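PDB 4YK2: bartonella effector protein (Bep) substrate of VirB T4SS from Bartonella clarridgeiae, which is probably an effector delivered into host cells by the VirB type IV secretion system, this chain being its BID domain, part of the secretion signal. Local coordinates for residues V28-E36 / Y116-M124; Q37-V48 / N105-Y116. One frame throughout, in Å; residues are numbered along the deposited sequence. Where two conformers were deposited one is given.

Contact 1 (V28-E36 / Y116-M124); sequences VVSDHSIQE and YADAVENSM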
# COMPACT_ATOMS: atom_id res chain seq x y z
N VAL A 28 11.76 10.08 -15.20
CA VAL A 28 12.39 10.31 -13.90
C VAL A 28 11.36 10.57 -12.79
O VAL A 28 11.36 9.91 -11.75
CB VAL A 28 13.39 11.49 -13.96
CG1 VAL A 28 13.81 11.91 -12.55
CG2 VAL A 28 14.60 11.12 -14.79
N VAL A 29 10.46 11.52 -13.05
CA VAL A 29 9.46 11.93 -12.09
C VAL A 29 8.51 10.78 -11.81
O VAL A 29 8.11 10.54 -10.66
CB VAL A 29 8.70 13.18 -12.60
CG1 VAL A 29 7.46 13.44 -11.77
CG2 VAL A 29 9.62 14.40 -12.60
N SER A 30 8.15 10.06 -12.86
CA SER A 30 7.21 8.96 -12.76
C SER A 30 7.81 7.83 -11.93
O SER A 30 7.18 7.34 -11.00
CB SER A 30 6.84 8.45 -14.15
OG SER A 30 6.08 7.27 -14.06
N ASP A 31 9.02 7.43 -12.29
CA ASP A 31 9.79 6.45 -11.54
C ASP A 31 9.90 6.84 -10.08
O ASP A 31 9.73 6.01 -9.18
CB ASP A 31 11.19 6.30 -12.12
CG ASP A 31 11.21 5.49 -13.40
OD1 ASP A 31 10.13 5.08 -13.89
OD2 ASP A 31 12.32 5.26 -13.93
N HIS A 32 10.17 8.13 -9.85
CA HIS A 32 10.34 8.64 -8.50
C HIS A 32 9.08 8.51 -7.64
O HIS A 32 9.15 8.10 -6.49
CB HIS A 32 10.79 10.10 -8.53
CG HIS A 32 10.81 10.75 -7.18
ND1 HIS A 32 11.83 10.55 -6.28
CD2 HIS A 32 9.92 11.58 -6.58
CE1 HIS A 32 11.58 11.24 -5.18
NE2 HIS A 32 10.42 11.87 -5.33
N SER A 33 7.92 8.87 -8.20
CA SER A 33 6.70 8.82 -7.41
C SER A 33 6.29 7.37 -7.12
O SER A 33 5.69 7.08 -6.07
CB SER A 33 5.57 9.54 -8.13
OG SER A 33 5.32 8.93 -9.39
N ILE A 34 6.61 6.46 -8.04
CA ILE A 34 6.39 5.03 -7.80
C ILE A 34 7.24 4.57 -6.64
O ILE A 34 6.76 3.92 -5.70
CB ILE A 34 6.68 4.20 -9.05
CG1 ILE A 34 5.65 4.49 -10.14
CG2 ILE A 34 6.72 2.69 -8.70
CD1 ILE A 34 5.93 3.78 -11.45
N GLN A 35 8.52 4.92 -6.69
CA GLN A 35 9.46 4.50 -5.67
C GLN A 35 9.10 5.06 -4.29
O GLN A 35 9.18 4.34 -3.29
CB GLN A 35 10.87 4.90 -6.05
CG GLN A 35 11.94 4.40 -5.11
CD GLN A 35 13.32 4.87 -5.53
OE1 GLN A 35 14.25 4.06 -5.66
NE2 GLN A 35 13.46 6.17 -5.77
N GLU A 36 8.71 6.33 -4.22
CA GLU A 36 8.33 6.91 -2.94
C GLU A 36 7.09 6.24 -2.32
O GLU A 36 6.99 6.12 -1.10
CB GLU A 36 8.07 8.41 -3.08
CG GLU A 36 9.35 9.26 -3.14
CD GLU A 36 10.32 8.97 -1.99
OE1 GLU A 36 9.98 9.30 -0.83
OE2 GLU A 36 11.41 8.41 -2.24
N TYR A 116 0.24 4.74 -5.45
CA TYR A 116 1.08 3.81 -6.18
C TYR A 116 0.41 3.38 -7.48
O TYR A 116 1.00 3.46 -8.57
CB TYR A 116 1.40 2.59 -5.30
CG TYR A 116 2.10 1.46 -6.01
CD1 TYR A 116 3.47 1.47 -6.20
CD2 TYR A 116 1.38 0.36 -6.46
CE1 TYR A 116 4.11 0.44 -6.84
CE2 TYR A 116 2.00 -0.68 -7.11
CZ TYR A 116 3.37 -0.64 -7.29
OH TYR A 116 3.99 -1.68 -7.93
N ALA A 117 -0.85 2.95 -7.38
CA ALA A 117 -1.62 2.54 -8.55
C ALA A 117 -1.77 3.65 -9.59
O ALA A 117 -1.68 3.39 -10.78
CB ALA A 117 -2.99 2.05 -8.13
N ASP A 118 -2.04 4.87 -9.13
CA ASP A 118 -2.16 6.02 -10.02
C ASP A 118 -0.85 6.29 -10.75
O ASP A 118 -0.85 6.62 -11.93
CB ASP A 118 -2.56 7.28 -9.25
CG ASP A 118 -4.02 7.26 -8.82
OD1 ASP A 118 -4.77 6.37 -9.26
OD2 ASP A 118 -4.42 8.16 -8.04
N ALA A 119 0.26 6.16 -10.03
CA ALA A 119 1.57 6.43 -10.62
C ALA A 119 1.91 5.37 -11.64
O ALA A 119 2.45 5.67 -12.71
CB ALA A 119 2.64 6.51 -9.54
N VAL A 120 1.60 4.11 -11.33
CA VAL A 120 1.81 3.02 -12.27
C VAL A 120 0.93 3.22 -13.51
O VAL A 120 1.39 3.10 -14.64
CB VAL A 120 1.52 1.65 -11.62
CG1 VAL A 120 1.58 0.55 -12.67
CG2 VAL A 120 2.51 1.38 -10.49
N GLU A 121 -0.35 3.52 -13.27
CA GLU A 121 -1.31 3.74 -14.35
C GLU A 121 -0.87 4.88 -15.25
O GLU A 121 -1.08 4.84 -16.47
CB GLU A 121 -2.69 4.03 -13.76
CG GLU A 121 -3.79 4.21 -14.79
CD GLU A 121 -4.54 2.93 -15.08
OE1 GLU A 121 -4.45 2.43 -16.22
OE2 GLU A 121 -5.23 2.44 -14.16
N ASN A 122 -0.26 5.90 -14.67
CA ASN A 122 0.17 7.06 -15.44
C ASN A 122 1.42 6.74 -16.26
O ASN A 122 1.58 7.24 -17.37
CB ASN A 122 0.44 8.26 -14.54
CG ASN A 122 1.12 9.41 -15.28
OD1 ASN A 122 0.47 10.19 -15.97
ND2 ASN A 122 2.44 9.49 -15.15
N SER A 123 2.30 5.91 -15.71
CA SER A 123 3.54 5.58 -16.39
C SER A 123 3.29 4.74 -17.63
O SER A 123 4.09 4.74 -18.56
CB SER A 123 4.48 4.82 -15.45
OG SER A 123 3.97 3.53 -15.16
N MET A 124 2.16 4.03 -17.65
CA MET A 124 1.79 3.20 -18.79
C MET A 124 1.46 4.04 -20.02
O MET A 124 1.38 3.52 -21.14
CB MET A 124 0.61 2.28 -18.44
CG MET A 124 0.96 1.12 -17.51
SD MET A 124 -0.46 0.13 -16.96
CE MET A 124 0.38 -1.22 -16.13
O HOH W 1 3.44 7.99 -13.20
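Ile34 makes the tight part of this contact, entering as a knob among Tyr116, Ala119, Val120 and Ser123. Its CG1 lies 3.7 Å from Ala119 CB, the nearest approach of the knob. The branches divide the work: with CG1 set anti to the carbonyl carbon (chi1 -68°), that arm runs over Ala119 and carries CD1 on toward Val120, whereas CG2 turns to the Tyr116 ring and stands 3.9 Å from CE1 in an oblique approach. Val120 CG2 lies over one face of the same ring, offset toward its rim, and Val120 also rests on His63 and Pro66, outside the helix pair. Ser33 borders the knob, its OG 3.6 Å from Ala119 CB; that hydroxyl is spent within its own helix, donating to Ser30 O.

Toward Ser30 and Asn122 the packing gives way to water. Ser30 OG comes 3.2 Å from Ser123 CB, a van der Waals touch, and the polar link runs through one water. The water donates to Ala119 O at 2.6 Å and accepts from Asn122 ND2 at 2.7 Å, and it is also bonded to Ser30 OG. Ser123 OG turns back to its own helix, giving its proton to Val120 O at 2.7 Å.

The two helix segments run antiparallel at 155° with axes 8.8 Å apart, yet they bury just 283 Å² between them. Within these segments no direct hydrogen bond joins the helices, so the chemistry implies cohesion through one apolar knob and one bridging water, with the polar link between the helices passing through the water.

Contact 2 (Q37-V48 / N105-Y116); sequences QEKEIRRLSQIV and NISKLVEAIHKY
Ile41 O is held by two donors from Ser45, the backbone N and OG, which arrive from opposite faces of the carbonyl plane. Ser45 OG donates to Ile41 O over 2.8 Å, lying 37° out of the carbonyl plane; the bond satisfies a polar group beside Leu109, whose CD1 lies 3.8 Å from Ser45 OG.

Knobs-into-holes packing is reciprocal here. Ile41 fits among Leu109, Ala112, Ile113 and Tyr116, with CG1 3.7 Å from Ala112 CB and Ile41 CD1 reaching Tyr116 CB. In return, Leu109 enters among Ile41, Leu44, Ser45 and Val48. Its CG is anti to the backbone N (chi1 177°), and the methyls part, CD1 toward Leu44 and Ser45, CD2 toward Val48. Ala112 fills a third hole, bounded by Gln37, Glu40, Ile41 and Leu44. Leu44, one wall of the Leu109 hole, sets CD1 against the backbone, 3.5 Å from Lys108 O.

The margins are more polar. Gln37, bent at its second torsion, lays its amide obliquely across the Lys115 chain, CD 3.6 Å from Lys115 CB, and a water joins Gln37 NE2 to Lys115 NZ. Glu38 CG lies 3.6 Å from Tyr116 CE1, with the carboxylate plane 22° from the ring. Arg43 grips Glu40 side-on, NE to OE1 and NH2 to OE2 (2.6 Å), while its NH1 shares a water with Asn105 OD1. Asn105 ND2 bonds to Gln101 O.

Among its neighbours, this antiparallel pair has helix 56-64 against Ile41, Ile113 and Tyr116 through Leu59, Ile62 and His63, while helix 69-78 meets Val110 and Ile113 through Leu76. Such packing is consistent with the four-helix bundle of the BID domain.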
# COMPACT_ATOMS: atom_id res chain seq x y z
N GLN A 37 6.13 5.82 -3.15
CA GLN A 37 4.95 5.13 -2.63
C GLN A 37 5.31 3.74 -2.14
O GLN A 37 4.81 3.30 -1.10
CB GLN A 37 3.84 5.05 -3.67
CG GLN A 37 3.25 6.44 -4.00
CD GLN A 37 2.89 7.21 -2.75
OE1 GLN A 37 2.29 6.67 -1.82
NE2 GLN A 37 3.25 8.49 -2.72
N GLU A 38 6.18 3.05 -2.87
CA GLU A 38 6.62 1.72 -2.46
C GLU A 38 7.26 1.79 -1.08
O GLU A 38 7.03 0.94 -0.24
CB GLU A 38 7.60 1.11 -3.45
CG GLU A 38 7.00 0.74 -4.79
CD GLU A 38 8.04 0.15 -5.73
OE1 GLU A 38 9.23 0.49 -5.59
OE2 GLU A 38 7.67 -0.66 -6.60
N LYS A 39 8.06 2.82 -0.86
CA LYS A 39 8.71 3.01 0.43
C LYS A 39 7.69 3.26 1.54
O LYS A 39 7.77 2.67 2.62
CB LYS A 39 9.71 4.17 0.34
CG LYS A 39 10.50 4.46 1.61
CD LYS A 39 11.44 5.66 1.37
CE LYS A 39 12.41 5.89 2.53
NZ LYS A 39 13.49 6.87 2.17
N GLU A 40 6.74 4.15 1.29
CA GLU A 40 5.72 4.45 2.30
C GLU A 40 4.82 3.24 2.55
O GLU A 40 4.40 3.00 3.69
CB GLU A 40 4.90 5.67 1.88
CG GLU A 40 3.80 6.09 2.87
CD GLU A 40 4.33 6.67 4.18
OE1 GLU A 40 5.55 6.61 4.44
OE2 GLU A 40 3.52 7.21 4.96
N ILE A 41 4.52 2.46 1.51
CA ILE A 41 3.74 1.23 1.69
C ILE A 41 4.48 0.23 2.59
O ILE A 41 3.87 -0.42 3.45
CB ILE A 41 3.38 0.61 0.32
CG1 ILE A 41 2.35 1.51 -0.39
CG2 ILE A 41 2.79 -0.81 0.52
CD1 ILE A 41 2.08 1.11 -1.84
N ARG A 42 5.80 0.11 2.41
CA ARG A 42 6.59 -0.75 3.28
C ARG A 42 6.53 -0.26 4.74
O ARG A 42 6.35 -1.06 5.66
CB ARG A 42 8.05 -0.83 2.81
CG ARG A 42 8.28 -1.82 1.67
CD ARG A 42 9.76 -2.09 1.44
NE ARG A 42 10.51 -0.86 1.22
CZ ARG A 42 10.80 -0.36 0.02
NH1 ARG A 42 10.41 -1.00 -1.08
NH2 ARG A 42 11.48 0.76 -0.08
N ARG A 43 6.70 1.05 4.93
CA ARG A 43 6.69 1.64 6.27
C ARG A 43 5.35 1.43 6.96
O ARG A 43 5.29 1.01 8.12
CB ARG A 43 7.00 3.15 6.21
CG ARG A 43 7.31 3.78 7.58
CD ARG A 43 7.44 5.32 7.52
NE ARG A 43 6.18 5.94 7.12
CZ ARG A 43 5.18 6.23 7.96
NH1 ARG A 43 5.30 5.96 9.26
NH2 ARG A 43 4.07 6.79 7.51
N LEU A 44 4.27 1.69 6.23
CA LEU A 44 2.93 1.50 6.79
C LEU A 44 2.56 0.02 6.98
O LEU A 44 1.83 -0.32 7.92
CB LEU A 44 1.91 2.19 5.89
CG LEU A 44 2.04 3.72 5.86
CD1 LEU A 44 1.19 4.30 4.75
CD2 LEU A 44 1.63 4.35 7.19
N SER A 45 3.04 -0.85 6.09
CA SER A 45 2.74 -2.29 6.21
C SER A 45 3.41 -2.90 7.45
O SER A 45 2.86 -3.80 8.10
CB SER A 45 3.18 -3.06 4.95
OG SER A 45 2.38 -2.72 3.82
N GLN A 46 4.60 -2.41 7.75
CA GLN A 46 5.29 -2.77 8.99
C GLN A 46 4.41 -2.43 10.20
O GLN A 46 4.28 -3.24 11.13
CB GLN A 46 6.65 -2.08 9.08
CG GLN A 46 7.34 -2.18 10.45
CD GLN A 46 7.61 -3.62 10.88
OE1 GLN A 46 7.83 -4.50 10.04
NE2 GLN A 46 7.60 -3.85 12.19
N ILE A 47 3.79 -1.25 10.18
CA ILE A 47 2.95 -0.82 11.29
C ILE A 47 1.64 -1.61 11.36
O ILE A 47 1.21 -2.03 12.44
CB ILE A 47 2.64 0.69 11.21
CG1 ILE A 47 3.94 1.51 11.28
CG2 ILE A 47 1.70 1.09 12.34
CD1 ILE A 47 3.77 3.00 10.93
N VAL A 48 1.00 -1.80 10.22
CA VAL A 48 -0.30 -2.46 10.17
C VAL A 48 -0.17 -3.98 10.42
O VAL A 48 -0.95 -4.55 11.19
CB VAL A 48 -1.01 -2.19 8.82
CG1 VAL A 48 -2.26 -3.04 8.69
CG2 VAL A 48 -1.33 -0.71 8.67
N ASN A 105 -3.45 3.18 11.12
CA ASN A 105 -2.63 3.43 9.94
C ASN A 105 -3.16 2.77 8.68
O ASN A 105 -2.59 2.92 7.61
CB ASN A 105 -1.19 3.00 10.22
CG ASN A 105 -0.42 4.07 10.95
OD1 ASN A 105 0.11 4.99 10.33
ND2 ASN A 105 -0.38 3.99 12.28
N ILE A 106 -4.27 2.04 8.81
CA ILE A 106 -4.87 1.39 7.66
C ILE A 106 -5.32 2.42 6.61
O ILE A 106 -5.05 2.25 5.41
CB ILE A 106 -6.02 0.48 8.12
CG1 ILE A 106 -5.43 -0.79 8.76
CG2 ILE A 106 -6.94 0.12 6.97
CD1 ILE A 106 -6.44 -1.71 9.37
N SER A 107 -5.99 3.49 7.05
CA SER A 107 -6.41 4.54 6.13
C SER A 107 -5.25 5.07 5.26
O SER A 107 -5.37 5.16 4.03
CB SER A 107 -7.06 5.69 6.91
OG SER A 107 -7.56 6.68 6.04
N LYS A 108 -4.11 5.37 5.88
CA LYS A 108 -2.99 5.91 5.12
C LYS A 108 -2.34 4.84 4.24
O LYS A 108 -1.83 5.15 3.17
CB LYS A 108 -1.95 6.55 6.05
CG LYS A 108 -2.34 7.96 6.55
CD LYS A 108 -2.19 9.03 5.45
CE LYS A 108 -2.46 10.44 5.99
NZ LYS A 108 -2.04 11.50 5.03
N LEU A 109 -2.38 3.58 4.67
CA LEU A 109 -1.87 2.49 3.83
C LEU A 109 -2.71 2.38 2.55
O LEU A 109 -2.18 2.26 1.45
CB LEU A 109 -1.87 1.16 4.60
CG LEU A 109 -1.44 -0.11 3.85
CD1 LEU A 109 -0.09 0.06 3.16
CD2 LEU A 109 -1.39 -1.32 4.81
N VAL A 110 -4.03 2.43 2.69
CA VAL A 110 -4.92 2.44 1.52
C VAL A 110 -4.60 3.62 0.57
O VAL A 110 -4.54 3.45 -0.65
CB VAL A 110 -6.40 2.45 1.98
CG1 VAL A 110 -7.35 2.68 0.81
CG2 VAL A 110 -6.74 1.13 2.74
N GLU A 111 -4.39 4.81 1.13
CA GLU A 111 -4.09 5.97 0.30
C GLU A 111 -2.79 5.79 -0.46
O GLU A 111 -2.69 6.18 -1.62
CB GLU A 111 -4.02 7.25 1.13
CG GLU A 111 -5.36 7.71 1.64
CD GLU A 111 -5.31 9.11 2.24
OE1 GLU A 111 -4.48 9.93 1.76
OE2 GLU A 111 -6.08 9.38 3.18
N ALA A 112 -1.80 5.21 0.19
CA ALA A 112 -0.50 5.03 -0.46
C ALA A 112 -0.61 4.03 -1.60
O ALA A 112 0.04 4.18 -2.63
CB ALA A 112 0.54 4.60 0.55
N ILE A 113 -1.45 3.02 -1.43
CA ILE A 113 -1.68 2.04 -2.48
C ILE A 113 -2.40 2.68 -3.66
O ILE A 113 -2.08 2.40 -4.82
CB ILE A 113 -2.44 0.81 -1.93
CG1 ILE A 113 -1.52 -0.00 -1.01
CG2 ILE A 113 -2.97 -0.07 -3.07
CD1 ILE A 113 -2.27 -1.08 -0.20
N HIS A 114 -3.36 3.56 -3.39
CA HIS A 114 -4.05 4.28 -4.47
C HIS A 114 -3.06 5.19 -5.22
O HIS A 114 -3.11 5.26 -6.46
CB HIS A 114 -5.21 5.12 -3.93
CG HIS A 114 -6.50 4.36 -3.78
ND1 HIS A 114 -7.27 3.98 -4.86
CD2 HIS A 114 -7.15 3.92 -2.67
CE1 HIS A 114 -8.34 3.33 -4.42
NE2 HIS A 114 -8.29 3.29 -3.10
N LYS A 115 -2.18 5.87 -4.50
CA LYS A 115 -1.16 6.71 -5.14
C LYS A 115 -0.19 5.89 -5.98
O LYS A 115 0.17 6.29 -7.09
CB LYS A 115 -0.39 7.51 -4.09
CG LYS A 115 -1.19 8.64 -3.47
CD LYS A 115 -0.35 9.46 -2.52
CE LYS A 115 -1.22 10.50 -1.82
NZ LYS A 115 -0.57 11.04 -0.59
N TYR A 116 0.24 4.74 -5.45
CA TYR A 116 1.08 3.81 -6.18
C TYR A 116 0.41 3.38 -7.48
O TYR A 116 1.00 3.46 -8.57
CB TYR A 116 1.40 2.59 -5.30
CG TYR A 116 2.10 1.46 -6.01
CD1 TYR A 116 3.47 1.47 -6.20
CD2 TYR A 116 1.38 0.36 -6.46
CE1 TYR A 116 4.11 0.44 -6.84
CE2 TYR A 116 2.00 -0.68 -7.11
CZ TYR A 116 3.37 -0.64 -7.29
OH TYR A 116 3.99 -1.68 -7.93
O HOH W 2 2.60 10.84 -1.11
O HOH W 3 2.32 6.54 10.27

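Overall arrangement
Contacts 1 and 2 are successive lengths of one antiparallel pairing between helix 21-49 and helix 106-123, their centres 15 Å apart. The short-segment axes cross at nearly the same angle in both, and Tyr116 belongs to each and marks the junction. Contact 2 buries 736 Å², well over twice the area of contact 1, over somewhat longer segments. The centre of contact 2 lies about 4 Å from the centre of the chain, that of contact 1 about 13 Å, placing the more extensively buried length at the middle and the sparser length toward the chain ends. Helix 56-64 touches both through His63, which meets Tyr116 and Val120, so one residue of that helix borders both lengths.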